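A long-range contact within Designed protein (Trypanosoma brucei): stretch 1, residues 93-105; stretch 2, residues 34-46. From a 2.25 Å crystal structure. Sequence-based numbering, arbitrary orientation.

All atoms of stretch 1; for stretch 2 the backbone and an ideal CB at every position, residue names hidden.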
ATOM      1  N   PRO A  93      20.232 -13.899   1.794  1.00 65.22           N
ATOM      2  CA  PRO A  93      19.511 -13.341   0.647  1.00 61.51           C
ATOM      3  C   PRO A  93      19.986 -11.937   0.331  1.00 62.45           C
ATOM      4  O   PRO A  93      20.421 -11.215   1.225  1.00 72.75           O
ATOM      5  CB  PRO A  93      18.057 -13.345   1.113  1.00 57.65           C
ATOM      6  CG  PRO A  93      18.154 -13.189   2.584  1.00 59.79           C
ATOM      7  CD  PRO A  93      19.384 -13.965   2.994  1.00 65.82           C
ATOM      8  N   THR A  94      19.936 -11.573  -0.943  1.00 59.10           N
ATOM      9  CA  THR A  94      20.232 -10.220  -1.389  1.00 55.25           C
ATOM     10  C   THR A  94      19.130  -9.765  -2.329  1.00 51.12           C
ATOM     11  O   THR A  94      18.635 -10.547  -3.145  1.00 51.36           O
ATOM     12  CB  THR A  94      21.597 -10.126  -2.098  1.00 50.90           C
ATOM     13  OG1 THR A  94      22.629 -10.463  -1.175  1.00 60.66           O
ATOM     14  CG2 THR A  94      21.851  -8.714  -2.614  1.00 49.50           C
ATOM     15  N   PHE A  95      18.755  -8.498  -2.204  1.00 48.21           N
ATOM     16  CA  PHE A  95      17.816  -7.850  -3.096  1.00 40.39           C
ATOM     17  C   PHE A  95      18.559  -6.911  -4.030  1.00 41.67           C
ATOM     18  O   PHE A  95      19.415  -6.145  -3.591  1.00 49.45           O
ATOM     19  CB  PHE A  95      16.787  -7.065  -2.291  1.00 45.13           C
ATOM     20  CG  PHE A  95      15.930  -7.925  -1.415  1.00 43.84           C
ATOM     21  CD1 PHE A  95      14.766  -8.483  -1.911  1.00 38.01           C
ATOM     22  CD2 PHE A  95      16.294  -8.184  -0.098  1.00 41.71           C
ATOM     23  CE1 PHE A  95      13.967  -9.278  -1.116  1.00 40.29           C
ATOM     24  CE2 PHE A  95      15.497  -8.975   0.712  1.00 34.98           C
ATOM     25  CZ  PHE A  95      14.335  -9.529   0.199  1.00 39.48           C
ATOM     26  N   VAL A  96      18.204  -6.944  -5.309  1.00 39.13           N
ATOM     27  CA  VAL A  96      18.733  -6.022  -6.306  1.00 33.93           C
ATOM     28  C   VAL A  96      17.564  -5.273  -6.933  1.00 42.69           C
ATOM     29  O   VAL A  96      16.530  -5.876  -7.248  1.00 42.11           O
ATOM     30  CB  VAL A  96      19.537  -6.760  -7.390  1.00 47.81           C
ATOM     31  CG1 VAL A  96      19.943  -5.793  -8.497  1.00 52.71           C
ATOM     32  CG2 VAL A  96      20.776  -7.452  -6.772  1.00 45.34           C
ATOM     33  N   ILE A  97      17.709  -3.963  -7.085  1.00 37.44           N
ATOM     34  CA  ILE A  97      16.702  -3.145  -7.746  1.00 43.64           C
ATOM     35  C   ILE A  97      17.272  -2.662  -9.068  1.00 48.57           C
ATOM     36  O   ILE A  97      18.339  -2.039  -9.094  1.00 55.84           O
ATOM     37  CB  ILE A  97      16.258  -1.969  -6.866  1.00 45.57           C
ATOM     38  CG1 ILE A  97      15.786  -2.501  -5.516  1.00 45.47           C
ATOM     39  CG2 ILE A  97      15.140  -1.190  -7.552  1.00 45.75           C
ATOM     40  CD1 ILE A  97      15.429  -1.412  -4.530  1.00 50.76           C
ATOM     41  N   GLU A  98      16.550  -2.919 -10.158  1.00 47.24           N
ATOM     42  CA  GLU A  98      17.029  -2.598 -11.490  1.00 45.94           C
ATOM     43  C   GLU A  98      15.973  -1.827 -12.265  1.00 45.83           C
ATOM     44  O   GLU A  98      14.770  -1.963 -12.023  1.00 46.60           O
ATOM     45  CB  GLU A  98      17.399  -3.860 -12.265  1.00 50.89           C
ATOM     46  CG  GLU A  98      18.650  -4.554 -11.734  1.00 71.45           C
ATOM     47  CD  GLU A  98      19.614  -4.948 -12.835  1.00 79.06           C
ATOM     48  OE1 GLU A  98      20.830  -4.708 -12.677  1.00 86.15           O
ATOM     49  OE2 GLU A  98      19.152  -5.495 -13.858  1.00 85.94           O
ATOM     50  N   LYS A  99      16.437  -1.042 -13.231  1.00 52.43           N
ATOM     51  CA  LYS A  99      15.560  -0.380 -14.184  1.00 52.60           C
ATOM     52  C   LYS A  99      16.328  -0.229 -15.485  1.00 53.80           C
ATOM     53  O   LYS A  99      17.479   0.213 -15.468  1.00 62.05           O
ATOM     54  CB  LYS A  99      15.094   0.980 -13.659  1.00 56.95           C
ATOM     55  CG  LYS A  99      14.272   1.792 -14.638  1.00 63.19           C
ATOM     56  CD  LYS A  99      13.540   2.926 -13.921  1.00 69.30           C
ATOM     57  CE  LYS A  99      13.431   4.168 -14.808  1.00 75.70           C
ATOM     58  NZ  LYS A  99      12.558   3.951 -15.997  1.00 78.99           N
ATOM     59  N   GLY A 100      15.725  -0.661 -16.585  1.00 52.10           N
ATOM     60  CA  GLY A 100      16.420  -0.609 -17.868  1.00 62.00           C
ATOM     61  C   GLY A 100      17.778  -1.275 -17.860  1.00 74.42           C
ATOM     62  O   GLY A 100      18.732  -0.757 -18.461  1.00 85.39           O
ATOM     63  N   GLY A 101      17.903  -2.406 -17.166  1.00 68.93           N
ATOM     64  CA  GLY A 101      19.151  -3.139 -17.119  1.00 69.66           C
ATOM     65  C   GLY A 101      20.234  -2.528 -16.256  1.00 70.92           C
ATOM     66  O   GLY A 101      21.314  -3.116 -16.137  1.00 78.08           O
ATOM     67  N   GLU A 102      19.979  -1.398 -15.628  1.00 65.74           N
ATOM     68  CA  GLU A 102      20.957  -0.747 -14.785  1.00 67.19           C
ATOM     69  C   GLU A 102      20.571  -0.896 -13.320  1.00 67.49           C
ATOM     70  O   GLU A 102      19.393  -0.747 -12.968  1.00 66.23           O
ATOM     71  CB  GLU A 102      21.086   0.739 -15.138  1.00 81.24           C
ATOM     72  CG  GLU A 102      21.689   0.996 -16.517  1.00 94.05           C
ATOM     73  CD  GLU A 102      23.189   1.254 -16.472  1.00106.43           C
ATOM     74  OE1 GLU A 102      23.583   2.441 -16.472  1.00108.36           O
ATOM     75  OE2 GLU A 102      23.972   0.275 -16.450  1.00110.69           O
ATOM     76  N   PRO A 103      21.524  -1.228 -12.453  1.00 68.29           N
ATOM     77  CA  PRO A 103      21.217  -1.367 -11.024  1.00 64.83           C
ATOM     78  C   PRO A 103      21.064  -0.014 -10.344  1.00 65.69           C
ATOM     79  O   PRO A 103      21.904   0.876 -10.501  1.00 65.30           O
ATOM     80  CB  PRO A 103      22.428  -2.122 -10.476  1.00 66.28           C
ATOM     81  CG  PRO A 103      23.551  -1.693 -11.384  1.00 69.26           C
ATOM     82  CD  PRO A 103      22.948  -1.463 -12.745  1.00 68.22           C
ATOM     83  N   LEU A 104      19.976   0.122  -9.580  1.00 59.88           N
ATOM     84  CA  LEU A 104      19.665   1.320  -8.813  1.00 55.16           C
ATOM     85  C   LEU A 104      19.860   1.158  -7.320  1.00 59.46           C
ATOM     86  O   LEU A 104      19.819   2.162  -6.601  1.00 63.61           O
ATOM     87  CB  LEU A 104      18.217   1.762  -9.048  1.00 51.78           C
ATOM     88  CG  LEU A 104      17.689   1.875 -10.473  1.00 59.87           C
ATOM     89  CD1 LEU A 104      16.167   1.976 -10.430  1.00 58.31           C
ATOM     90  CD2 LEU A 104      18.307   3.071 -11.177  1.00 60.94           C
ATOM     91  N   GLY A 105      19.999  -0.064  -6.829  1.00 60.16           N
ATOM     92  CA  GLY A 105      20.136  -0.271  -5.401  1.00 59.44           C
ATOM     93  C   GLY A 105      20.247  -1.743  -5.063  1.00 61.95           C
ATOM     94  O   GLY A 105      19.894  -2.625  -5.860  1.00 56.91           O
ATOM     95  N   UNK A  34      13.896  -9.855 -18.664  1.00 53.66           N
ATOM     96  CA  UNK A  34      12.922  -9.268 -17.754  1.00 49.54           C
ATOM     97  C   UNK A  34      13.356  -7.883 -17.295  1.00 56.07           C
ATOM     98  O   UNK A  34      12.569  -6.935 -17.324  1.00 65.67           O
ATOM     99  CB  UNK A  34      12.710 -10.179 -16.544  1.00 49.54           C
ATOM    100  N   UNK A  35      14.591  -7.752 -16.823  1.00 59.06           N
ATOM    101  CA  UNK A  35      15.030  -6.476 -16.281  1.00 57.77           C
ATOM    102  C   UNK A  35      15.304  -5.430 -17.349  1.00 64.38           C
ATOM    103  O   UNK A  35      15.415  -4.249 -17.006  1.00 69.78           O
ATOM    104  CB  UNK A  35      16.289  -6.682 -15.437  1.00 57.77           C
ATOM    105  N   UNK A  36      15.401  -5.817 -18.621  1.00 59.19           N
ATOM    106  CA  UNK A  36      15.652  -4.828 -19.663  1.00 61.88           C
ATOM    107  C   UNK A  36      14.486  -3.862 -19.842  1.00 66.54           C
ATOM    108  O   UNK A  36      14.648  -2.838 -20.514  1.00 72.68           O
ATOM    109  CB  UNK A  36      15.946  -5.532 -20.989  1.00 61.88           C
ATOM    110  N   UNK A  37      13.326  -4.173 -19.268  1.00 53.16           N
ATOM    111  CA  UNK A  37      12.183  -3.275 -19.275  1.00 62.55           C
ATOM    112  C   UNK A  37      12.519  -1.954 -18.585  1.00 67.47           C
ATOM    113  O   UNK A  37      13.453  -1.854 -17.780  1.00 62.65           O
ATOM    114  CB  UNK A  37      10.984  -3.938 -18.595  1.00 62.55           C
ATOM    115  N   UNK A  38      11.728  -0.931 -18.900  1.00 67.81           N
ATOM    116  CA  UNK A  38      11.866   0.357 -18.237  1.00 63.74           C
ATOM    117  C   UNK A  38      11.039   0.452 -16.964  1.00 52.93           C
ATOM    118  O   UNK A  38      11.141   1.453 -16.249  1.00 56.89           O
ATOM    119  CB  UNK A  38      11.465   1.480 -19.195  1.00 63.74           C
ATOM    120  N   UNK A  39      10.278  -0.584 -16.625  1.00 52.44           N
ATOM    121  CA  UNK A  39       9.765  -0.717 -15.274  1.00 55.54           C
ATOM    122  C   UNK A  39      10.891  -1.037 -14.296  1.00 56.25           C
ATOM    123  O   UNK A  39      11.998  -1.418 -14.676  1.00 65.16           O
ATOM    124  CB  UNK A  39       8.686  -1.801 -15.218  1.00 55.54           C
ATOM    125  N   UNK A  40      10.604  -0.832 -13.021  1.00 50.73           N
ATOM    126  CA  UNK A  40      11.533  -1.159 -11.952  1.00 40.13           C
ATOM    127  C   UNK A  40      11.344  -2.626 -11.592  1.00 52.07           C
ATOM    128  O   UNK A  40      10.216  -3.084 -11.357  1.00 53.42           O
ATOM    129  CB  UNK A  40      11.322  -0.257 -10.734  1.00 40.13           C
ATOM    130  N   UNK A  41      12.443  -3.372 -11.595  1.00 39.27           N
ATOM    131  CA  UNK A  41      12.460  -4.772 -11.209  1.00 42.64           C
ATOM    132  C   UNK A  41      13.129  -4.934  -9.846  1.00 47.89           C
ATOM    133  O   UNK A  41      14.182  -4.337  -9.583  1.00 56.31           O
ATOM    134  CB  UNK A  41      13.180  -5.612 -12.266  1.00 42.64           C
ATOM    135  N   UNK A  42      12.548  -5.772  -9.000  1.00 43.72           N
ATOM    136  CA  UNK A  42      13.146  -6.138  -7.721  1.00 37.24           C
ATOM    137  C   UNK A  42      13.415  -7.635  -7.725  1.00 40.76           C
ATOM    138  O   UNK A  42      12.490  -8.434  -7.908  1.00 44.45           O
ATOM    139  CB  UNK A  42      12.241  -5.746  -6.551  1.00 37.24           C
ATOM    140  N   UNK A  43      14.669  -8.022  -7.511  1.00 39.34           N
ATOM    141  CA  UNK A  43      15.080  -9.421  -7.602  1.00 40.73           C
ATOM    142  C   UNK A  43      15.641  -9.846  -6.259  1.00 37.70           C
ATOM    143  O   UNK A  43      16.541  -9.193  -5.723  1.00 46.87           O
ATOM    144  CB  UNK A  43      16.109  -9.631  -8.715  1.00 40.73           C
ATOM    145  N   UNK A  44      15.113 -10.925  -5.716  1.00 36.01           N
ATOM    146  CA  UNK A  44      15.662 -11.522  -4.514  1.00 36.11           C
ATOM    147  C   UNK A  44      16.478 -12.745  -4.932  1.00 39.12           C
ATOM    148  O   UNK A  44      15.995 -13.605  -5.683  1.00 37.84           O
ATOM    149  CB  UNK A  44      14.558 -11.896  -3.523  1.00 36.11           C
ATOM    150  N   UNK A  45      17.732 -12.785  -4.497  1.00 33.74           N
ATOM    151  CA  UNK A  45      18.617 -13.932  -4.698  1.00 41.22           C
ATOM    152  C   UNK A  45      18.664 -14.718  -3.397  1.00 42.21           C
ATOM    153  O   UNK A  45      19.185 -14.214  -2.401  1.00 41.68           O
ATOM    154  CB  UNK A  45      20.018 -13.494  -5.130  1.00 41.22           C
ATOM    155  N   UNK A  46      18.191 -15.965  -3.422  1.00 40.78           N
ATOM    156  CA  UNK A  46      18.034 -16.761  -2.209  1.00 50.08           C
ATOM    157  C   UNK A  46      18.615 -18.153  -2.395  1.00 55.94           C
ATOM    158  O   UNK A  46      19.068 -18.529  -3.478  1.00 61.97           O
ATOM    159  CB  UNK A  46      16.558 -16.854  -1.816  1.00 50.08           C
TER

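Stretch 1 folds into a hairpin, with a type I' turn from Lys 99 to Glu 102, and its first strand, 94-99, runs antiparallel to 40-46 of stretch 2.

Position 34 is helical and its CB lies out of reach of stretch 1, so many residues would do; it is Ala 34. Position 35 points toward stretch 1, its ideal CB 3.5 Å from Glu 98 OE2. A small or polar side chain suits such a place better than a bulky apolar one. Thr 35 is found, its OG1 3.4 Å from Glu 98 OE2, a contact rather than a hydrogen bond; its backbone O accepts from Gly 101 N at 3.1 Å.

Positions 36 and 37 point away and set little demand. Ala 36 and Ser 37 occupy them. Ser 37 O accepts from Gly 100 N at 2.8 Å, and Ser 37 OG accepts from the backbone N of position 39 at 2.7 Å, bracing the loop.

At 38 CB points away overall but lies 4.2 Å from Lys 99 NZ, so a polar or acidic residue would be reasonable. Asn 38 uses its backbone O, 2.9 Å from the donor Lys 99 NZ, while its ND2 comes within 4.2 Å of Gly 100 CA. Position 39 points away, into space free of stretch 1, and tolerates a long polar chain: Arg 39.

From 40 the sides alternate. Position 40 shares a face with Ile 97 and the aliphatic part of Lys 99, favouring a branched or long apolar residue. Ile 40 CG2 packs 3.7 Å from Ile 97 CG2, and its CD1 reaches 4.3 Å from Leu 104 CD1.

At position 41 the ideal CB lies 4.0 Å from Glu 98 O, on the face of the Glu 98 side chain, where a small residue fits and several others could. Ser 41 is found; its backbone, independent of side chain, donates from N to Glu 98 O and accepts at O from Glu 98 N, both at 2.8 Å.

Position 42 sits beside Ile 97 and near Phe 95, where a beta-branched apolar residue suits the strand. Val 42 CG2 is 4.5 Å from Ile 97 CG1. Position 43, paired with Val 96, also invites an aliphatic chain; Ile 43 extends CD1 to 4.3 Å from Glu 98 CG.

At 44 the ring of Phe 95 crowds the ideal CB, with CE1 3.6 Å away, so a compact apolar group is apt. Val 44 lays CG2 over one ring face, 3.4 Å from Phe 95 CE1.

Position 45 shares a face with Thr 94 and Val 96, leaving room for a large apolar residue. Phe 45 brings CE1 3.7 Å from Val 96 CG2. Position 46 points sideways, its ideal CB 4.8 Å from Pro 93 CB, so a small or medium residue with some apolar surface, Val, Thr or Ala, would suit; Thr 46 places its methyl CG2 4.1 Å from Pro 93 CB.

Stretch 2 (34-46) ATASNRISVIVFT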
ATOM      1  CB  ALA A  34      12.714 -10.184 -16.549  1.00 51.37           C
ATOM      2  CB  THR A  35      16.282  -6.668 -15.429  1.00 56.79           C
ATOM      3  OG1 THR A  35      17.342  -7.186 -16.239  1.00 49.73           O
ATOM      4  CG2 THR A  35      15.993  -7.616 -14.272  1.00 53.99           C
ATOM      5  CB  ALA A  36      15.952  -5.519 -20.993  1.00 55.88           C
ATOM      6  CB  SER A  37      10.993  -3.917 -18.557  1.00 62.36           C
ATOM      7  OG  SER A  37      10.222  -2.932 -17.907  1.00 69.90           O
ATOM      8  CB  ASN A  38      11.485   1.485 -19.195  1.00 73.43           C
ATOM      9  CG  ASN A  38      12.676   2.010 -19.966  1.00 92.90           C
ATOM     10  OD1 ASN A  38      12.648   2.099 -21.196  1.00100.34           O
ATOM     11  ND2 ASN A  38      13.743   2.351 -19.243  1.00 99.35           N
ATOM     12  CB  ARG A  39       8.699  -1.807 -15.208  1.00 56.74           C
ATOM     13  CG  ARG A  39       7.467  -1.501 -16.043  1.00 57.41           C
ATOM     14  CD  ARG A  39       6.705  -2.765 -16.434  1.00 60.06           C
ATOM     15  NE  ARG A  39       6.082  -3.432 -15.288  1.00 54.97           N
ATOM     16  CZ  ARG A  39       4.943  -3.049 -14.722  1.00 53.55           C
ATOM     17  NH1 ARG A  39       4.282  -2.000 -15.198  1.00 58.40           N
ATOM     18  NH2 ARG A  39       4.458  -3.718 -13.686  1.00 45.16           N
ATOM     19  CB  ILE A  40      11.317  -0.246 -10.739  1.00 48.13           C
ATOM     20  CG1 ILE A  40      11.776   1.176 -11.078  1.00 46.53           C
ATOM     21  CG2 ILE A  40      12.031  -0.788  -9.507  1.00 44.74           C
ATOM     22  CD1 ILE A  40      11.897   2.061  -9.870  1.00 55.45           C
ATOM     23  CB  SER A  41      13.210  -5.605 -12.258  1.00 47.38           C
ATOM     24  OG  SER A  41      12.991  -5.111 -13.569  1.00 51.77           O
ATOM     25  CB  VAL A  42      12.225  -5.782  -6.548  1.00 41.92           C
ATOM     26  CG1 VAL A  42      12.904  -6.187  -5.249  1.00 42.57           C
ATOM     27  CG2 VAL A  42      11.833  -4.293  -6.585  1.00 35.61           C
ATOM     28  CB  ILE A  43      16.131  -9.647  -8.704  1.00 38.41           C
ATOM     29  CG1 ILE A  43      15.725  -8.920  -9.981  1.00 38.31           C
ATOM     30  CG2 ILE A  43      16.348 -11.141  -8.947  1.00 34.88           C
ATOM     31  CD1 ILE A  43      16.926  -8.339 -10.709  1.00 42.82           C
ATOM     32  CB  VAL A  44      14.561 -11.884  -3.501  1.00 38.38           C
ATOM     33  CG1 VAL A  44      13.672 -12.999  -4.002  1.00 34.31           C
ATOM     34  CG2 VAL A  44      15.182 -12.276  -2.182  1.00 38.91           C
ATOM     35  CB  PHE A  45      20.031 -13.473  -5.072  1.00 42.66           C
ATOM     36  CG  PHE A  45      20.125 -12.815  -6.419  1.00 46.68           C
ATOM     37  CD1 PHE A  45      19.774 -11.477  -6.583  1.00 47.43           C
ATOM     38  CD2 PHE A  45      20.561 -13.536  -7.526  1.00 43.48           C
ATOM     39  CE1 PHE A  45      19.854 -10.869  -7.833  1.00 48.27           C
ATOM     40  CE2 PHE A  45      20.647 -12.945  -8.768  1.00 36.97           C
ATOM     41  CZ  PHE A  45      20.290 -11.612  -8.932  1.00 47.77           C
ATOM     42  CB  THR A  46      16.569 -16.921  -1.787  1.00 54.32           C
ATOM     43  OG1 THR A  46      15.855 -17.627  -2.812  1.00 63.15           O
ATOM     44  CG2 THR A  46      15.938 -15.589  -1.546  1.00 56.72           C
TER
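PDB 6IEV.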